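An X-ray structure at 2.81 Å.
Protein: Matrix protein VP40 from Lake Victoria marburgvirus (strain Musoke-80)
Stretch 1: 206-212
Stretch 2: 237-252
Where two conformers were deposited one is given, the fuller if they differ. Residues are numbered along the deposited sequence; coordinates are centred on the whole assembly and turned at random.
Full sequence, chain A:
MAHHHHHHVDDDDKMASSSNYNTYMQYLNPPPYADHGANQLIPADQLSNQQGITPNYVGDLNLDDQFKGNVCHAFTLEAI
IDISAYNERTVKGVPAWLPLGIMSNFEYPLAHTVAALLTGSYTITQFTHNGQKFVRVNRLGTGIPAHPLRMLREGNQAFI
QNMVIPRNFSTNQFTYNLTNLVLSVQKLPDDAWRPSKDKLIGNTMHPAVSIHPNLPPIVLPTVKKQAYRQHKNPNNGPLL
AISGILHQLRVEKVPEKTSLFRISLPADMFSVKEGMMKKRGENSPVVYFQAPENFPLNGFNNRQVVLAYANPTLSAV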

# COMPACT_ATOMS: atom_id res chain seq x y z
N HIS A 206 23.98 -23.77 0.31
CA HIS A 206 24.95 -23.41 -0.73
C HIS A 206 25.98 -22.47 -0.22
O HIS A 206 25.77 -21.82 0.78
N PRO A 207 27.10 -22.39 -0.92
CA PRO A 207 28.13 -21.49 -0.50
C PRO A 207 27.58 -20.09 -0.37
O PRO A 207 26.89 -19.61 -1.26
N ALA A 208 27.87 -19.47 0.76
CA ALA A 208 27.44 -18.12 1.04
C ALA A 208 28.51 -17.39 1.80
O ALA A 208 29.36 -18.02 2.46
N VAL A 209 28.48 -16.05 1.72
CA VAL A 209 29.44 -15.20 2.44
C VAL A 209 28.73 -14.47 3.55
O VAL A 209 27.76 -13.79 3.31
N SER A 210 29.20 -14.66 4.77
CA SER A 210 28.72 -13.88 5.88
C SER A 210 29.55 -12.62 5.90
O SER A 210 30.70 -12.66 6.28
N ILE A 211 28.96 -11.50 5.50
CA ILE A 211 29.66 -10.22 5.42
C ILE A 211 29.71 -9.47 6.76
O ILE A 211 30.59 -8.65 6.98
N HIS A 212 28.81 -9.79 7.67
CA HIS A 212 28.84 -9.21 9.01
C HIS A 212 28.07 -10.17 9.87
O HIS A 212 27.10 -10.74 9.44
N GLY A 237 35.52 -27.81 -2.43
CA GLY A 237 36.16 -27.03 -3.48
C GLY A 237 35.68 -25.60 -3.54
O GLY A 237 36.47 -24.67 -3.35
N PRO A 238 34.37 -25.42 -3.77
CA PRO A 238 33.72 -24.13 -3.86
C PRO A 238 34.05 -23.33 -2.65
O PRO A 238 34.37 -22.16 -2.78
N LEU A 239 33.96 -23.94 -1.48
CA LEU A 239 34.19 -23.18 -0.23
C LEU A 239 35.62 -22.67 -0.13
O LEU A 239 35.85 -21.52 0.27
N LEU A 240 36.58 -23.52 -0.47
CA LEU A 240 37.97 -23.11 -0.40
C LEU A 240 38.28 -22.02 -1.40
O LEU A 240 39.10 -21.17 -1.13
N ALA A 241 37.65 -22.08 -2.56
CA ALA A 241 37.93 -21.13 -3.62
C ALA A 241 37.49 -19.76 -3.16
O ALA A 241 38.21 -18.78 -3.33
N ILE A 242 36.30 -19.71 -2.57
CA ILE A 242 35.75 -18.47 -2.02
C ILE A 242 36.61 -17.87 -0.90
O ILE A 242 36.93 -16.67 -0.93
N SER A 243 37.00 -18.67 0.08
CA SER A 243 37.79 -18.11 1.18
C SER A 243 39.08 -17.52 0.63
O SER A 243 39.57 -16.51 1.14
N GLY A 244 39.58 -18.12 -0.44
CA GLY A 244 40.77 -17.62 -1.12
C GLY A 244 40.75 -16.17 -1.60
O GLY A 244 41.80 -15.55 -1.70
N ILE A 245 39.55 -15.64 -1.90
CA ILE A 245 39.41 -14.25 -2.32
C ILE A 245 38.42 -13.50 -1.45
O ILE A 245 38.00 -12.39 -1.79
N LEU A 246 38.07 -14.09 -0.32
CA LEU A 246 37.02 -13.55 0.54
C LEU A 246 37.30 -12.14 0.99
O LEU A 246 36.42 -11.31 1.07
N HIS A 247 38.55 -11.89 1.30
CA HIS A 247 39.02 -10.65 1.89
C HIS A 247 39.30 -9.59 0.86
O HIS A 247 39.61 -8.46 1.21
N GLN A 248 39.26 -9.96 -0.42
CA GLN A 248 39.44 -8.98 -1.50
C GLN A 248 38.11 -8.44 -2.02
O GLN A 248 38.08 -7.46 -2.76
N LEU A 249 37.01 -9.08 -1.64
CA LEU A 249 35.73 -8.64 -2.12
C LEU A 249 35.49 -7.24 -1.60
O LEU A 249 35.78 -6.98 -0.44
N ARG A 250 34.99 -6.35 -2.46
CA ARG A 250 34.64 -4.97 -2.08
C ARG A 250 33.14 -4.72 -2.04
O ARG A 250 32.43 -4.83 -3.05
N VAL A 251 32.66 -4.33 -0.86
CA VAL A 251 31.27 -3.96 -0.68
C VAL A 251 31.09 -2.47 -1.01
O VAL A 251 31.78 -1.63 -0.48
N GLU A 252 30.22 -2.15 -1.95
CA GLU A 252 29.96 -0.75 -2.20
C GLU A 252 28.49 -0.40 -1.97
O GLU A 252 27.61 -1.22 -2.18

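The strand of stretch 1 and the helix that opens stretch 2 run in nearly the same direction, their axes 21° apart and 8.9 Å at closest approach. No hydrogen bond crosses between the stretches; the contact is built from apolar side chains, and along the strand, inward and outward side chains alternate, P207 and V209 facing the second stretch. H206 points away and leaves the contact to its neighbour.

P207 points toward the helix. Its compact ring, puckered C-gamma exo, offers a rigid apolar surface that meets three residues: CG of P207 lies 4.0 Å from CB of P238, while CB of P207 lies 3.8 Å from CD2 of L239 and 3.5 Å from CD1 of I242. L239 (m, t) leaves its backbone sideways, yet its end reaches the proline; I242 (m, t) points toward the strand. A208 then turns away.

V209 brings the next side chain inward, with chi1 at 147°, between the standard wells. CG2 of V209 makes the closest approach to all three partners, 4.0 Å from CG2 of I242, 3.5 Å from CD1 of L246 and, more loosely, 4.5 Å from CD1 of L249. A compact branched residue fits here, among the larger side chains of I242 and L246 and, at the margin, L249. I242 thus bridges P207 and V209, whereas L246 (t, p) starts sideways, but its end comes nearer and reaches the valine; L249 adopts m, t.

S210 points away, its hydroxyl (chi1 t) taking no part. I211 starts sideways, but its longer side chain (t, p) brings CD1 of I211 to 3.6 Å from CG2 of V251, whose chi1 is t. This reach matters where the backbones stand well apart, the CA atoms of I211 and V251 being 8.9 Å apart. H212 makes no contact across the stretches; its ND1 is hydrogen-bonded elsewhere in the structure.

Within stretch 2, S243 (p) donates from OG to O of L240 at 3.0 Å, satisfying its hydroxyl against the helix backbone.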

# COMPACT_ATOMS: atom_id res chain seq x y z
CB HIS A 206 24.27 -22.77 -1.92
CG HIS A 206 23.05 -23.51 -2.35
ND1 HIS A 206 23.04 -24.37 -3.41
CD2 HIS A 206 21.82 -23.56 -1.80
CE1 HIS A 206 21.83 -24.90 -3.53
NE2 HIS A 206 21.07 -24.43 -2.55
CB PRO A 207 29.14 -21.56 -1.63
CG PRO A 207 28.98 -22.92 -2.17
CD PRO A 207 27.53 -23.22 -2.06
CB ALA A 208 26.19 -18.16 1.88
CB VAL A 209 30.08 -14.17 1.47
CG1 VAL A 209 30.39 -12.83 2.13
CG2 VAL A 209 31.34 -14.73 0.84
CB SER A 210 28.85 -14.66 7.20
OG SER A 210 28.57 -13.79 8.32
CB ILE A 211 29.03 -9.32 4.32
CG1 ILE A 211 30.02 -8.26 3.86
CG2 ILE A 211 27.70 -8.70 4.76
CD1 ILE A 211 31.06 -8.78 2.88
CB HIS A 212 28.18 -7.83 9.00
CG HIS A 212 28.14 -7.12 10.32
ND1 HIS A 212 29.20 -6.39 10.82
CD2 HIS A 212 27.13 -6.94 11.20
CE1 HIS A 212 28.87 -5.86 11.98
NE2 HIS A 212 27.61 -6.17 12.23
CB PRO A 238 32.25 -24.48 -3.86
CG PRO A 238 32.15 -25.84 -4.37
CD PRO A 238 33.41 -26.52 -3.96
CB LEU A 239 33.87 -24.00 1.02
CG LEU A 239 32.45 -24.54 1.09
CD1 LEU A 239 32.17 -25.21 2.42
CD2 LEU A 239 31.45 -23.43 0.81
CB LEU A 240 38.89 -24.30 -0.66
CG LEU A 240 39.25 -25.09 0.57
CD1 LEU A 240 40.08 -26.26 0.12
CD2 LEU A 240 39.98 -24.21 1.58
CB ALA A 241 37.19 -21.53 -4.88
CB ILE A 242 34.33 -18.68 -1.48
CG1 ILE A 242 33.39 -19.13 -2.60
CG2 ILE A 242 33.77 -17.39 -0.90
CD1 ILE A 242 32.15 -19.84 -2.10
CB SER A 243 38.07 -19.13 2.27
OG SER A 243 38.69 -20.26 1.71
CB ILE A 245 38.95 -14.14 -3.78
CG1 ILE A 245 37.71 -14.99 -4.08
CG2 ILE A 245 40.05 -14.58 -4.72
CD1 ILE A 245 36.41 -14.46 -3.51
CB LEU A 246 36.90 -14.43 1.78
CG LEU A 246 35.87 -14.02 2.82
CD1 LEU A 246 34.45 -14.01 2.26
CD2 LEU A 246 35.98 -14.98 3.99
CB HIS A 247 40.36 -10.94 2.58
CG HIS A 247 41.42 -11.43 1.63
ND1 HIS A 247 41.48 -12.74 1.17
CD2 HIS A 247 42.45 -10.78 1.02
CE1 HIS A 247 42.50 -12.87 0.34
NE2 HIS A 247 43.10 -11.70 0.23
CB GLN A 248 40.19 -9.58 -2.67
CG GLN A 248 41.59 -10.04 -2.35
CD GLN A 248 41.96 -11.22 -3.23
OE1 GLN A 248 42.35 -12.29 -2.74
NE2 GLN A 248 41.78 -11.04 -4.56
CB LEU A 249 34.65 -9.59 -1.65
CG LEU A 249 34.71 -11.00 -2.27
CD1 LEU A 249 33.55 -11.84 -1.76
CD2 LEU A 249 34.71 -10.92 -3.79
CB ARG A 250 35.23 -3.96 -3.05
CG ARG A 250 36.73 -3.88 -2.92
CD ARG A 250 37.27 -2.89 -3.93
NE ARG A 250 38.71 -3.08 -4.08
CZ ARG A 250 39.49 -2.36 -4.88
NH1 ARG A 250 38.97 -1.37 -5.59
NH2 ARG A 250 40.79 -2.62 -4.95
CB VAL A 251 30.84 -4.22 0.76
CG1 VAL A 251 29.42 -3.79 0.98
CG2 VAL A 251 31.00 -5.69 1.09
CB GLU A 252 30.47 -0.33 -3.58
CG GLU A 252 29.56 -0.60 -4.76
CD GLU A 252 29.98 0.31 -5.95
OE1 GLU A 252 31.20 0.60 -6.15
OE2 GLU A 252 29.11 0.78 -6.68